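Local coordinates for xyloglucan-specific endo-beta-1,4-glucanase BoGH9A (Bacteroides ovatus, PDB 6DHT), which hydrolyses internal beta-1,4-glucosidic linkages of the xyloglucan backbone, releasing xyloglucan oligosaccharides, at residues Y181-M186 against D216-N221; L185-Y190 against S279-S284. All coordinates share one frame; numbering follows the deposited sequence.

Contact 1 of 2, residues Y181-M186 against D216-N221. With CA (calcium ion), chain D.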
loop_
_atom_site.group_PDB
_atom_site.type_symbol
_atom_site.label_atom_id
_atom_site.label_comp_id
_atom_site.label_asym_id
_atom_site.label_seq_id
_atom_site.Cartn_x
_atom_site.Cartn_y
_atom_site.Cartn_z
ATOM N N TYR A 181 -8.211 2.260 5.642
ATOM C CA TYR A 181 -8.050 1.556 4.370
ATOM C C TYR A 181 -6.708 0.815 4.326
ATOM O O TYR A 181 -6.619 -0.367 3.917
ATOM C CB TYR A 181 -8.073 2.551 3.205
ATOM C CG TYR A 181 -7.499 1.939 1.971
ATOM C CD1 TYR A 181 -8.238 1.064 1.177
ATOM C CD2 TYR A 181 -6.197 2.214 1.615
ATOM C CE1 TYR A 181 -7.659 0.486 0.039
ATOM C CE2 TYR A 181 -5.616 1.646 0.514
ATOM C CZ TYR A 181 -6.352 0.774 -0.272
ATOM O OH TYR A 181 -5.763 0.222 -1.407
ATOM N N SER A 182 -5.649 1.506 4.726
ATOM C CA SER A 182 -4.311 0.940 4.641
ATOM C C SER A 182 -4.163 -0.334 5.470
ATOM O O SER A 182 -3.633 -1.353 5.006
ATOM C CB SER A 182 -3.265 1.961 5.072
ATOM O OG SER A 182 -3.180 3.067 4.155
ATOM N N ILE A 183 -4.605 -0.271 6.716
ATOM C CA ILE A 183 -4.627 -1.436 7.587
ATOM C C ILE A 183 -5.536 -2.507 6.987
ATOM O O ILE A 183 -5.167 -3.675 6.952
ATOM C CB ILE A 183 -5.118 -1.049 8.970
ATOM C CG1 ILE A 183 -4.160 -0.078 9.653
ATOM C CG2 ILE A 183 -5.277 -2.289 9.798
ATOM C CD1 ILE A 183 -4.741 0.648 10.833
ATOM N N GLY A 184 -6.692 -2.111 6.461
ATOM C CA GLY A 184 -7.613 -3.064 5.874
ATOM C C GLY A 184 -6.985 -3.881 4.744
ATOM O O GLY A 184 -7.209 -5.091 4.646
ATOM N N LEU A 185 -6.172 -3.219 3.929
ATOM C CA LEU A 185 -5.490 -3.882 2.824
ATOM C C LEU A 185 -4.395 -4.810 3.357
ATOM O O LEU A 185 -4.326 -5.978 2.955
ATOM C CB LEU A 185 -4.903 -2.840 1.858
ATOM C CG LEU A 185 -4.112 -3.436 0.687
ATOM C CD1 LEU A 185 -4.958 -4.376 -0.151
ATOM C CD2 LEU A 185 -3.550 -2.314 -0.162
ATOM N N MET A 186 -3.552 -4.321 4.265
ATOM C CA MET A 186 -2.455 -5.129 4.763
ATOM C C MET A 186 -2.985 -6.329 5.525
ATOM O O MET A 186 -2.443 -7.436 5.411
ATOM C CB MET A 186 -1.463 -4.316 5.586
ATOM C CG MET A 186 -0.699 -3.314 4.729
ATOM S SD MET A 186 0.520 -2.358 5.622
ATOM C CE MET A 186 -0.505 -1.192 6.457
ATOM N N ASP A 216 1.458 -5.979 15.358
ATOM C CA ASP A 216 1.954 -4.934 16.270
ATOM C C ASP A 216 1.918 -3.567 15.611
ATOM O O ASP A 216 1.491 -2.555 16.204
ATOM C CB ASP A 216 3.368 -5.190 16.749
ATOM C CG ASP A 216 3.489 -6.423 17.634
ATOM O OD1 ASP A 216 2.722 -6.561 18.621
ATOM O OD2 ASP A 216 4.376 -7.232 17.327
ATOM N N GLU A 217 2.404 -3.515 14.379
ATOM C CA GLU A 217 2.448 -2.244 13.685
ATOM C C GLU A 217 1.046 -1.686 13.441
ATOM O O GLU A 217 0.792 -0.507 13.711
ATOM C CB GLU A 217 3.225 -2.344 12.367
ATOM C CG GLU A 217 3.551 -0.966 11.761
ATOM C CD GLU A 217 4.418 -0.126 12.694
ATOM O OE1 GLU A 217 5.483 -0.630 13.127
ATOM O OE2 GLU A 217 4.009 1.017 13.039
ATOM N N MET A 218 0.135 -2.531 12.960
ATOM C CA MET A 218 -1.213 -2.082 12.746
ATOM C C MET A 218 -1.783 -1.542 14.037
ATOM O O MET A 218 -2.466 -0.527 14.025
ATOM C CB MET A 218 -2.123 -3.193 12.199
ATOM C CG MET A 218 -1.639 -3.911 10.933
ATOM S SD MET A 218 -1.376 -2.861 9.494
ATOM C CE MET A 218 0.391 -2.623 9.575
ATOM N N GLN A 219 -1.535 -2.245 15.144
ATOM C CA GLN A 219 -2.153 -1.847 16.408
ATOM C C GLN A 219 -1.714 -0.463 16.835
ATOM O O GLN A 219 -2.482 0.261 17.480
ATOM C CB GLN A 219 -1.832 -2.866 17.503
ATOM C CG GLN A 219 -3.042 -3.229 18.382
ATOM C CD GLN A 219 -3.466 -2.147 19.383
ATOM O OE1 GLN A 219 -2.639 -1.533 20.072
ATOM N NE2 GLN A 219 -4.767 -1.907 19.455
ATOM N N PHE A 220 -0.498 -0.074 16.458
ATOM C CA PHE A 220 -0.016 1.250 16.830
ATOM C C PHE A 220 -0.948 2.324 16.289
ATOM O O PHE A 220 -1.167 3.362 16.929
ATOM C CB PHE A 220 1.393 1.519 16.340
ATOM C CG PHE A 220 2.000 2.706 17.009
ATOM C CD1 PHE A 220 2.606 2.573 18.248
ATOM C CD2 PHE A 220 1.892 3.965 16.450
ATOM C CE1 PHE A 220 3.151 3.682 18.893
ATOM C CE2 PHE A 220 2.440 5.080 17.102
ATOM C CZ PHE A 220 3.048 4.926 18.335
ATOM N N ASN A 221 -1.483 2.100 15.091
ATOM C CA ASN A 221 -2.444 3.010 14.511
ATOM C C ASN A 221 -3.881 2.695 14.964
ATOM O O ASN A 221 -4.644 3.611 15.196
ATOM C CB ASN A 221 -2.345 3.056 12.984
ATOM C CG ASN A 221 -3.048 4.271 12.400
ATOM O OD1 ASN A 221 -2.486 5.362 12.411
ATOM N ND2 ASN A 221 -4.274 4.111 11.914
HETATM CA CA CA D . 5.848 -8.967 17.626
HETATM O O HOH W 1 7.203 -10.876 17.945
#

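Contact 2 of 2, residues L185-Y190 against S279-S284. With EDO (1,2-ethanediol), chain I.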
loop_
_atom_site.group_PDB
_atom_site.type_symbol
_atom_site.label_atom_id
_atom_site.label_comp_id
_atom_site.label_asym_id
_atom_site.label_seq_id
_atom_site.Cartn_x
_atom_site.Cartn_y
_atom_site.Cartn_z
ATOM N N LEU A 185 -6.172 -3.219 3.929
ATOM C CA LEU A 185 -5.490 -3.882 2.824
ATOM C C LEU A 185 -4.395 -4.810 3.357
ATOM O O LEU A 185 -4.326 -5.978 2.955
ATOM C CB LEU A 185 -4.903 -2.840 1.858
ATOM C CG LEU A 185 -4.112 -3.436 0.687
ATOM C CD1 LEU A 185 -4.958 -4.376 -0.151
ATOM C CD2 LEU A 185 -3.550 -2.314 -0.162
ATOM N N MET A 186 -3.552 -4.321 4.265
ATOM C CA MET A 186 -2.455 -5.129 4.763
ATOM C C MET A 186 -2.985 -6.329 5.525
ATOM O O MET A 186 -2.443 -7.436 5.411
ATOM C CB MET A 186 -1.463 -4.316 5.586
ATOM C CG MET A 186 -0.699 -3.314 4.729
ATOM S SD MET A 186 0.520 -2.358 5.622
ATOM C CE MET A 186 -0.505 -1.192 6.457
ATOM N N GLN A 187 -4.034 -6.124 6.302
ATOM C CA GLN A 187 -4.644 -7.222 7.066
ATOM C C GLN A 187 -5.400 -8.202 6.177
ATOM O O GLN A 187 -5.631 -9.357 6.579
ATOM C CB GLN A 187 -5.509 -6.661 8.230
ATOM C CG GLN A 187 -4.622 -6.087 9.319
ATOM C CD GLN A 187 -5.295 -5.681 10.628
ATOM O OE1 GLN A 187 -4.589 -5.528 11.623
ATOM N NE2 GLN A 187 -6.594 -5.442 10.625
ATOM N N SER A 188 -5.802 -7.803 4.975
ATOM C CA SER A 188 -6.366 -8.754 4.008
ATOM C C SER A 188 -5.265 -9.746 3.611
ATOM O O SER A 188 -5.475 -10.970 3.603
ATOM C CB SER A 188 -6.899 -8.042 2.755
ATOM O OG SER A 188 -7.952 -7.146 3.074
ATOM N N ILE A 189 -4.072 -9.255 3.298
ATOM C CA ILE A 189 -2.994 -10.148 2.878
ATOM C C ILE A 189 -2.476 -10.971 4.076
ATOM O O ILE A 189 -2.156 -12.167 3.946
ATOM C CB ILE A 189 -1.869 -9.345 2.128
ATOM C CG1 ILE A 189 -2.242 -9.133 0.641
ATOM C CG2 ILE A 189 -0.520 -10.031 2.176
ATOM C CD1 ILE A 189 -3.443 -8.364 0.382
ATOM N N TYR A 190 -2.424 -10.344 5.245
ATOM C CA TYR A 190 -2.064 -11.063 6.469
ATOM C C TYR A 190 -2.860 -12.368 6.648
ATOM O O TYR A 190 -2.298 -13.427 6.963
ATOM C CB TYR A 190 -2.277 -10.143 7.683
ATOM C CG TYR A 190 -2.087 -10.887 8.979
ATOM C CD1 TYR A 190 -0.813 -11.085 9.505
ATOM C CD2 TYR A 190 -3.189 -11.396 9.667
ATOM C CE1 TYR A 190 -0.637 -11.836 10.672
ATOM C CE2 TYR A 190 -3.023 -12.105 10.802
ATOM C CZ TYR A 190 -1.757 -12.302 11.317
ATOM O OH TYR A 190 -1.652 -13.060 12.485
ATOM N N SER A 279 -10.861 -7.167 15.150
ATOM C CA SER A 279 -11.417 -7.931 16.258
ATOM C C SER A 279 -11.098 -9.411 16.082
ATOM O O SER A 279 -10.682 -10.079 17.028
ATOM C CB SER A 279 -12.923 -7.720 16.337
ATOM O OG SER A 279 -13.416 -8.389 17.482
ATOM N N ARG A 280 -11.267 -9.927 14.865
ATOM C CA ARG A 280 -10.985 -11.334 14.601
ATOM C C ARG A 280 -9.499 -11.635 14.690
ATOM O O ARG A 280 -9.073 -12.646 15.252
ATOM C CB ARG A 280 -11.482 -11.744 13.210
ATOM C CG ARG A 280 -12.939 -11.503 12.962
ATOM C CD ARG A 280 -13.418 -12.171 11.664
ATOM N NE ARG A 280 -12.655 -11.811 10.470
ATOM C CZ ARG A 280 -12.914 -10.763 9.686
ATOM N NH1 ARG A 280 -13.919 -9.954 9.973
ATOM N NH2 ARG A 280 -12.152 -10.520 8.621
ATOM N N LEU A 281 -8.683 -10.761 14.102
ATOM C CA LEU A 281 -7.265 -11.061 13.993
ATOM C C LEU A 281 -6.522 -10.974 15.307
ATOM O O LEU A 281 -5.475 -11.588 15.456
ATOM C CB LEU A 281 -6.581 -10.138 12.985
ATOM C CG LEU A 281 -7.176 -10.123 11.574
ATOM C CD1 LEU A 281 -6.319 -9.219 10.673
ATOM C CD2 LEU A 281 -7.418 -11.467 10.992
ATOM N N PHE A 282 -7.018 -10.152 16.239
ATOM C CA PHE A 282 -6.339 -9.973 17.511
ATOM C C PHE A 282 -6.941 -10.868 18.624
ATOM O O PHE A 282 -6.484 -10.806 19.757
ATOM C CB PHE A 282 -6.367 -8.498 17.921
ATOM C CG PHE A 282 -5.366 -7.647 17.185
ATOM C CD1 PHE A 282 -5.659 -7.140 15.927
ATOM C CD2 PHE A 282 -4.146 -7.341 17.760
ATOM C CE1 PHE A 282 -4.735 -6.353 15.245
ATOM C CE2 PHE A 282 -3.228 -6.542 17.089
ATOM C CZ PHE A 282 -3.535 -6.050 15.836
ATOM N N ALA A 283 -7.917 -11.694 18.278
ATOM C CA ALA A 283 -8.556 -12.605 19.258
ATOM C C ALA A 283 -7.555 -13.533 19.940
ATOM O O ALA A 283 -7.691 -13.822 21.137
ATOM C CB ALA A 283 -9.625 -13.420 18.578
ATOM N N SER A 284 -6.554 -13.992 19.192
ATOM C CA SER A 284 -5.502 -14.854 19.715
ATOM C C SER A 284 -4.418 -14.147 20.509
ATOM O O SER A 284 -3.539 -14.821 21.053
ATOM C CB SER A 284 -4.823 -15.613 18.567
ATOM O OG SER A 284 -5.745 -16.479 17.938
HETATM C C1 EDO I . -7.080 -14.592 12.265
HETATM O O1 EDO I . -8.489 -14.358 12.422
HETATM C C2 EDO I . -6.876 -15.328 10.948
HETATM O O2 EDO I . -7.773 -14.797 9.962
HETATM O O HOH W 2 -4.219 -13.489 13.592
#

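Contact 1 of 2, residues Y181-M186 against D216-N221
Ile183 and Met218 mark the closest backbone approach, CA to CA 6.2 Å, of two antiparallel helix segments whose N-to-C directions differ by 160° and whose axes come within 10.6 Å. Both belong to the helical barrel of the family 9 glycosidases, and the layer between them is wholly buried. No hydrogen bond crosses it; the fit depends on two methionines, an isoleucine and the flank of an asparagine. Met218 is bent at chi2 (-59°) and chi3 (99°), which sets the sulfur against both Ile183 and Met186 and turns the methyl to Met186. Ile183 runs past it in the opposite direction, with CG1 3.9 Å from Met218 SD and CG2 also against the sulfur. Met186 crosses obliquely and brings its methyl end over: Met186 CE lies 3.5 Å from Met218 CE. Leu112 and Phe115 of helix 105-117 border this methionine pair. At the other end of the seam Asn221 offers CB and its amide nitrogen to the isoleucine, while Asn221 OD1 accepts a hydrogen bond from the backbone N of Trp166. Asp216 turns aside to a calcium ion that Glu206, Asn209, Thr211 and Asp213 also bind, and its OD1 bonds Tyr289 OH. The delta methyl of Ile183 completes the packing, its CD1 3.7 Å from Asn221 ND2.

Contact 2 of 2, residues L185-Y190 against S279-S284
Gln187 and Leu281 meet where helix 176-192 faces the C-terminal end of helix 265-281 in the helical barrel of the glycosidase domain; their CA atoms, 8.3 Å apart, are the nearest across the two segments. The tight part gathers round one methyl group. Leu281 CD1 rests against the length of the glutamine side chain, 3.6 Å from Gln187 CB and 3.7 Å from Gln187 CD. Gln187 is extended beyond CG (chi2 -171°), which lays its aliphatic part along the methyl and carries the amide on toward Phe282. There Gln187 OE1 comes to the edge of the phenyl ring, close to its plane, 3.7 Å from Phe282 CE1, with amide and ring planes 52° apart. This buried oxygen has no hydrogen-bonding partner, whereas Gln187 NE2 bonds both Gln277 OE1 and Ser278 OG. A leucine here would probably leave those two acceptors without their shared donor and free them to turn. Tyr190 slides past Leu281 in the opposite direction, and the same methyl stands oblique to its ring, Tyr190 CD2 3.9 Å from Leu281 CD1.

The looser side is wet. A water in the plane of the tyrosine ring, 2.8 Å from Tyr190 OH, donates a hydrogen bond to Leu281 O, bridging the helices where direct contact ends. Beside it Leu281 CD2 lies 3.4 Å from C1 of a 1,2-ethanediol, probably from the crystallisation liquor, whose O1 makes a weak hydrogen bond to Arg280 O. Among the neighbouring helices, Leu215 of helix 213-226 touches both Gln187 and Tyr190, Ile189 of helix 176-192 packs on helices 439-458 and 551-567, and Arg280 forms a salt bridge with Glu348 of helix 339-353.

Overall arrangement
Helix 176-192 serves both contacts, whose centres are about 9 Å apart and which share Leu185 and Met186. Both are buried, but contact 1 lies deeper, about 11 Å from the centre of the chain against about 16 Å for contact 2, where Leu281 alone of the touching residues is partly exposed, toward a water and a solvent molecule. The chemistry of contact 1 is chiefly sulfur and methyl groups, with no bridging water; contact 2 mixes aliphatic, amide and aromatic groups. The two also touch directly: Met218 CG is 3.4 Å from Gln187 OE1, and Gln219 CG is 3.6 Å from Phe282 CE2. Three helices of the glycosidase domain are thereby joined.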